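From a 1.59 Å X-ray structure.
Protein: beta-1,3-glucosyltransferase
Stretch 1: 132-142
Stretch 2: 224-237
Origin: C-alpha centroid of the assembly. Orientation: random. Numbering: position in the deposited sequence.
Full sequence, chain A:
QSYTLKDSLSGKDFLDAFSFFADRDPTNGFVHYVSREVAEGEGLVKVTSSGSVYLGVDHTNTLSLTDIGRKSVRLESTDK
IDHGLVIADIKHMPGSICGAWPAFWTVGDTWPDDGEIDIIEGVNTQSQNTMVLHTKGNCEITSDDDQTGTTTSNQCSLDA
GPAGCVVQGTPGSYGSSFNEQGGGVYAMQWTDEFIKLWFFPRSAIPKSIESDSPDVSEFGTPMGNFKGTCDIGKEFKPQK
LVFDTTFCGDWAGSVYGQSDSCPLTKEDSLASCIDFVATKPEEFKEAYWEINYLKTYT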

# COMPACT_ATOMS: atom_id res chain seq x y z
N VAL A 132 -4.26 -3.30 7.42
CA VAL A 132 -5.04 -2.54 8.42
C VAL A 132 -6.40 -2.17 7.85
O VAL A 132 -6.49 -1.73 6.70
CB VAL A 132 -4.33 -1.22 8.80
CG1 VAL A 132 -5.03 -0.56 10.00
CG2 VAL A 132 -2.86 -1.43 9.12
N LEU A 133 -7.46 -2.34 8.65
CA LEU A 133 -8.73 -1.70 8.32
C LEU A 133 -9.05 -0.67 9.39
O LEU A 133 -8.72 -0.85 10.56
CB LEU A 133 -9.87 -2.72 8.24
CG LEU A 133 -10.23 -3.27 6.86
CD1 LEU A 133 -9.05 -3.96 6.18
CD2 LEU A 133 -11.42 -4.23 6.96
N HIS A 134 -9.69 0.42 8.97
CA HIS A 134 -10.29 1.38 9.89
C HIS A 134 -11.74 1.49 9.46
O HIS A 134 -12.01 1.70 8.28
CB HIS A 134 -9.63 2.76 9.77
CG HIS A 134 -8.17 2.76 10.09
ND1 HIS A 134 -7.68 2.88 11.37
CD2 HIS A 134 -7.08 2.68 9.28
CE1 HIS A 134 -6.36 2.87 11.34
NE2 HIS A 134 -5.97 2.75 10.09
N THR A 135 -12.67 1.33 10.40
CA THR A 135 -14.09 1.36 10.07
C THR A 135 -14.81 2.43 10.87
O THR A 135 -14.35 2.79 11.96
CB THR A 135 -14.77 -0.00 10.36
OG1 THR A 135 -14.62 -0.35 11.74
CG2 THR A 135 -14.18 -1.12 9.50
N LYS A 136 -15.94 2.91 10.37
CA LYS A 136 -16.78 3.83 11.17
C LYS A 136 -17.50 3.08 12.29
O LYS A 136 -17.57 3.56 13.42
CB LYS A 136 -17.81 4.55 10.28
CG LYS A 136 -17.22 5.54 9.28
CD LYS A 136 -18.24 5.93 8.20
CE LYS A 136 -19.14 7.08 8.65
NZ LYS A 136 -20.16 7.48 7.62
N GLY A 137 -18.03 1.90 11.97
CA GLY A 137 -18.80 1.14 12.94
C GLY A 137 -17.97 0.28 13.87
O GLY A 137 -16.79 0.04 13.62
N ASN A 138 -18.59 -0.19 14.95
CA ASN A 138 -17.96 -1.15 15.85
C ASN A 138 -17.74 -2.48 15.14
O ASN A 138 -18.70 -3.16 14.75
CB ASN A 138 -18.84 -1.40 17.07
CG ASN A 138 -19.22 -0.12 17.80
OD1 ASN A 138 -20.38 0.08 18.17
ND2 ASN A 138 -18.25 0.76 17.99
N CYS A 139 -16.47 -2.85 14.97
CA CYS A 139 -16.11 -4.06 14.24
C CYS A 139 -14.91 -4.69 14.93
O CYS A 139 -13.84 -4.08 14.98
CB CYS A 139 -15.70 -3.71 12.80
SG CYS A 139 -17.00 -3.09 11.73
N GLU A 140 -15.09 -5.89 15.46
CA GLU A 140 -13.99 -6.67 16.02
C GLU A 140 -13.73 -7.84 15.08
O GLU A 140 -14.64 -8.62 14.78
CB GLU A 140 -14.35 -7.20 17.41
CG GLU A 140 -13.26 -8.08 18.05
CD GLU A 140 -13.74 -8.90 19.24
OE1 GLU A 140 -12.97 -9.78 19.70
OE2 GLU A 140 -14.88 -8.70 19.72
N ILE A 141 -12.49 -7.99 14.62
CA ILE A 141 -12.15 -9.14 13.78
C ILE A 141 -11.84 -10.35 14.67
O ILE A 141 -11.16 -10.22 15.69
CB ILE A 141 -11.00 -8.85 12.78
CG1 ILE A 141 -9.75 -8.33 13.49
CG2 ILE A 141 -11.44 -7.82 11.76
CD1 ILE A 141 -8.54 -8.23 12.54
N THR A 142 -12.36 -11.51 14.29
CA THR A 142 -12.30 -12.69 15.15
C THR A 142 -11.93 -13.96 14.39
O THR A 142 -12.24 -15.07 14.83
CB THR A 142 -13.65 -12.93 15.86
OG1 THR A 142 -14.68 -13.15 14.88
CG2 THR A 142 -14.04 -11.74 16.74
N GLY A 224 -4.77 -12.13 5.65
CA GLY A 224 -5.55 -11.32 6.57
C GLY A 224 -7.03 -11.60 6.37
O GLY A 224 -7.54 -11.45 5.26
N ASN A 225 -7.71 -12.02 7.42
CA ASN A 225 -9.13 -12.37 7.31
C ASN A 225 -9.96 -11.40 8.14
O ASN A 225 -10.14 -11.59 9.35
CB ASN A 225 -9.36 -13.82 7.77
CG ASN A 225 -10.73 -14.36 7.37
OD1 ASN A 225 -11.67 -13.59 7.12
ND2 ASN A 225 -10.86 -15.69 7.34
N PHE A 226 -10.44 -10.34 7.49
CA PHE A 226 -11.18 -9.30 8.20
C PHE A 226 -12.66 -9.65 8.23
O PHE A 226 -13.44 -9.29 7.34
CB PHE A 226 -10.90 -7.91 7.62
CG PHE A 226 -9.46 -7.49 7.75
CD1 PHE A 226 -9.04 -6.71 8.82
CD2 PHE A 226 -8.52 -7.90 6.81
CE1 PHE A 226 -7.71 -6.32 8.95
CE2 PHE A 226 -7.19 -7.53 6.92
CZ PHE A 226 -6.78 -6.73 8.00
N LYS A 227 -13.04 -10.33 9.30
CA LYS A 227 -14.35 -10.94 9.43
C LYS A 227 -14.59 -11.04 10.93
O LYS A 227 -13.67 -11.34 11.68
CB LYS A 227 -14.33 -12.32 8.79
CG LYS A 227 -15.59 -13.15 8.95
CD LYS A 227 -15.51 -14.38 8.04
CE LYS A 227 -16.05 -15.62 8.72
NZ LYS A 227 -15.18 -16.04 9.86
N GLY A 228 -15.81 -10.75 11.37
CA GLY A 228 -16.08 -10.75 12.80
C GLY A 228 -17.43 -10.20 13.20
O GLY A 228 -18.46 -10.62 12.70
N THR A 229 -17.41 -9.24 14.13
CA THR A 229 -18.62 -8.84 14.84
C THR A 229 -19.45 -7.77 14.14
O THR A 229 -20.44 -7.29 14.70
CB THR A 229 -18.31 -8.35 16.26
OG1 THR A 229 -17.53 -7.14 16.20
CG2 THR A 229 -17.54 -9.40 17.03
N CYS A 230 -19.03 -7.39 12.94
CA CYS A 230 -19.84 -6.53 12.09
C CYS A 230 -19.74 -7.09 10.68
O CYS A 230 -18.84 -7.88 10.39
CB CYS A 230 -19.33 -5.09 12.10
SG CYS A 230 -17.82 -4.83 11.12
N ASP A 231 -20.65 -6.68 9.81
CA ASP A 231 -20.48 -7.00 8.40
C ASP A 231 -19.42 -6.04 7.84
O ASP A 231 -19.73 -4.92 7.44
CB ASP A 231 -21.81 -6.89 7.64
CG ASP A 231 -22.71 -8.11 7.87
OD1 ASP A 231 -22.20 -9.18 8.28
OD2 ASP A 231 -23.93 -8.00 7.63
N ILE A 232 -18.17 -6.51 7.85
CA ILE A 232 -17.01 -5.68 7.53
C ILE A 232 -17.14 -4.96 6.18
O ILE A 232 -16.80 -3.78 6.04
CB ILE A 232 -15.72 -6.55 7.53
CG1 ILE A 232 -15.30 -6.92 8.95
CG2 ILE A 232 -14.58 -5.86 6.81
CD1 ILE A 232 -14.71 -5.77 9.76
N GLY A 233 -17.63 -5.68 5.17
CA GLY A 233 -17.69 -5.11 3.83
C GLY A 233 -18.78 -4.07 3.63
O GLY A 233 -18.77 -3.35 2.63
N LYS A 234 -19.73 -4.00 4.57
CA LYS A 234 -20.78 -2.98 4.50
C LYS A 234 -20.32 -1.67 5.12
O LYS A 234 -21.02 -0.66 5.08
CB LYS A 234 -22.06 -3.46 5.19
CG LYS A 234 -22.84 -4.54 4.46
CD LYS A 234 -24.19 -4.74 5.15
CE LYS A 234 -24.95 -5.93 4.59
NZ LYS A 234 -26.34 -5.97 5.14
N GLU A 235 -19.12 -1.70 5.70
CA GLU A 235 -18.53 -0.49 6.27
C GLU A 235 -17.97 0.46 5.23
O GLU A 235 -17.59 1.59 5.56
CB GLU A 235 -17.41 -0.86 7.25
CG GLU A 235 -17.89 -1.55 8.50
CD GLU A 235 -18.73 -0.65 9.40
OE1 GLU A 235 -19.69 -1.16 10.02
OE2 GLU A 235 -18.43 0.56 9.49
N PHE A 236 -17.90 0.01 3.99
CA PHE A 236 -17.26 0.78 2.94
C PHE A 236 -18.18 1.04 1.76
O PHE A 236 -18.83 0.12 1.24
CB PHE A 236 -15.98 0.06 2.48
CG PHE A 236 -15.01 -0.18 3.60
CD1 PHE A 236 -14.21 0.85 4.06
CD2 PHE A 236 -14.93 -1.42 4.22
CE1 PHE A 236 -13.33 0.65 5.13
CE2 PHE A 236 -14.05 -1.63 5.28
CZ PHE A 236 -13.25 -0.60 5.73
N LYS A 237 -18.23 2.29 1.34
CA LYS A 237 -18.81 2.67 0.09
C LYS A 237 -17.86 2.37 -1.07
O LYS A 237 -16.80 1.99 -0.82
CB LYS A 237 -19.15 4.11 0.14
CG LYS A 237 -20.24 4.23 1.13
CD LYS A 237 -20.61 5.61 1.38
CE LYS A 237 -21.85 5.62 2.21
NZ LYS A 237 -22.02 7.03 2.18
O HOH W 1 -15.98 2.68 7.61
O HOH W 2 -20.43 -1.74 12.68
O HOH W 3 -20.98 -4.61 15.67
O HOH W 4 -14.87 -14.80 12.64

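What ties the two stretches together most firmly? A disulfide joins Cys139 SG to Cys230 SG at 2.0 Å, with chi3 at 101°, close to the relaxed right angle. Nearby, the carboxylate of Glu235 reaches the loop: Gly137 N donates to Glu235 OE2 at 2.8 Å. Gly137 suits this approach, since a CB there would clash with Glu235 OE1.

How do the backbones run beside each other? They meet in a single bridge, Ile141 with Gly228, flanked by hydrogen bonds. Thr229 N donates to Glu140 O and Thr142 N to Lys227 O, each at 2.9 Å. Thr229 also accepts through its side chain, Glu140 N lying 2.8 Å from Thr229 OG1. Gly228 lies so close that a CB would collide with Glu140 O.

Where does water help? One water accepts from Lys136 N and donates to Glu235 O; another donates to both Asn138 O and Thr229 O, bridging backbone groups that do not bond directly.

What fills the buried side? Leu133 points toward stretch 2, its CD1 sitting 3.7 Å from the centroid of the Phe226 ring, over the face, while its CD2 lies 3.6 Å from Ile232 CG2. Ile232 CD1 packs 3.8 Å from Cys139 CB, carrying this apolar cluster up to the disulfide.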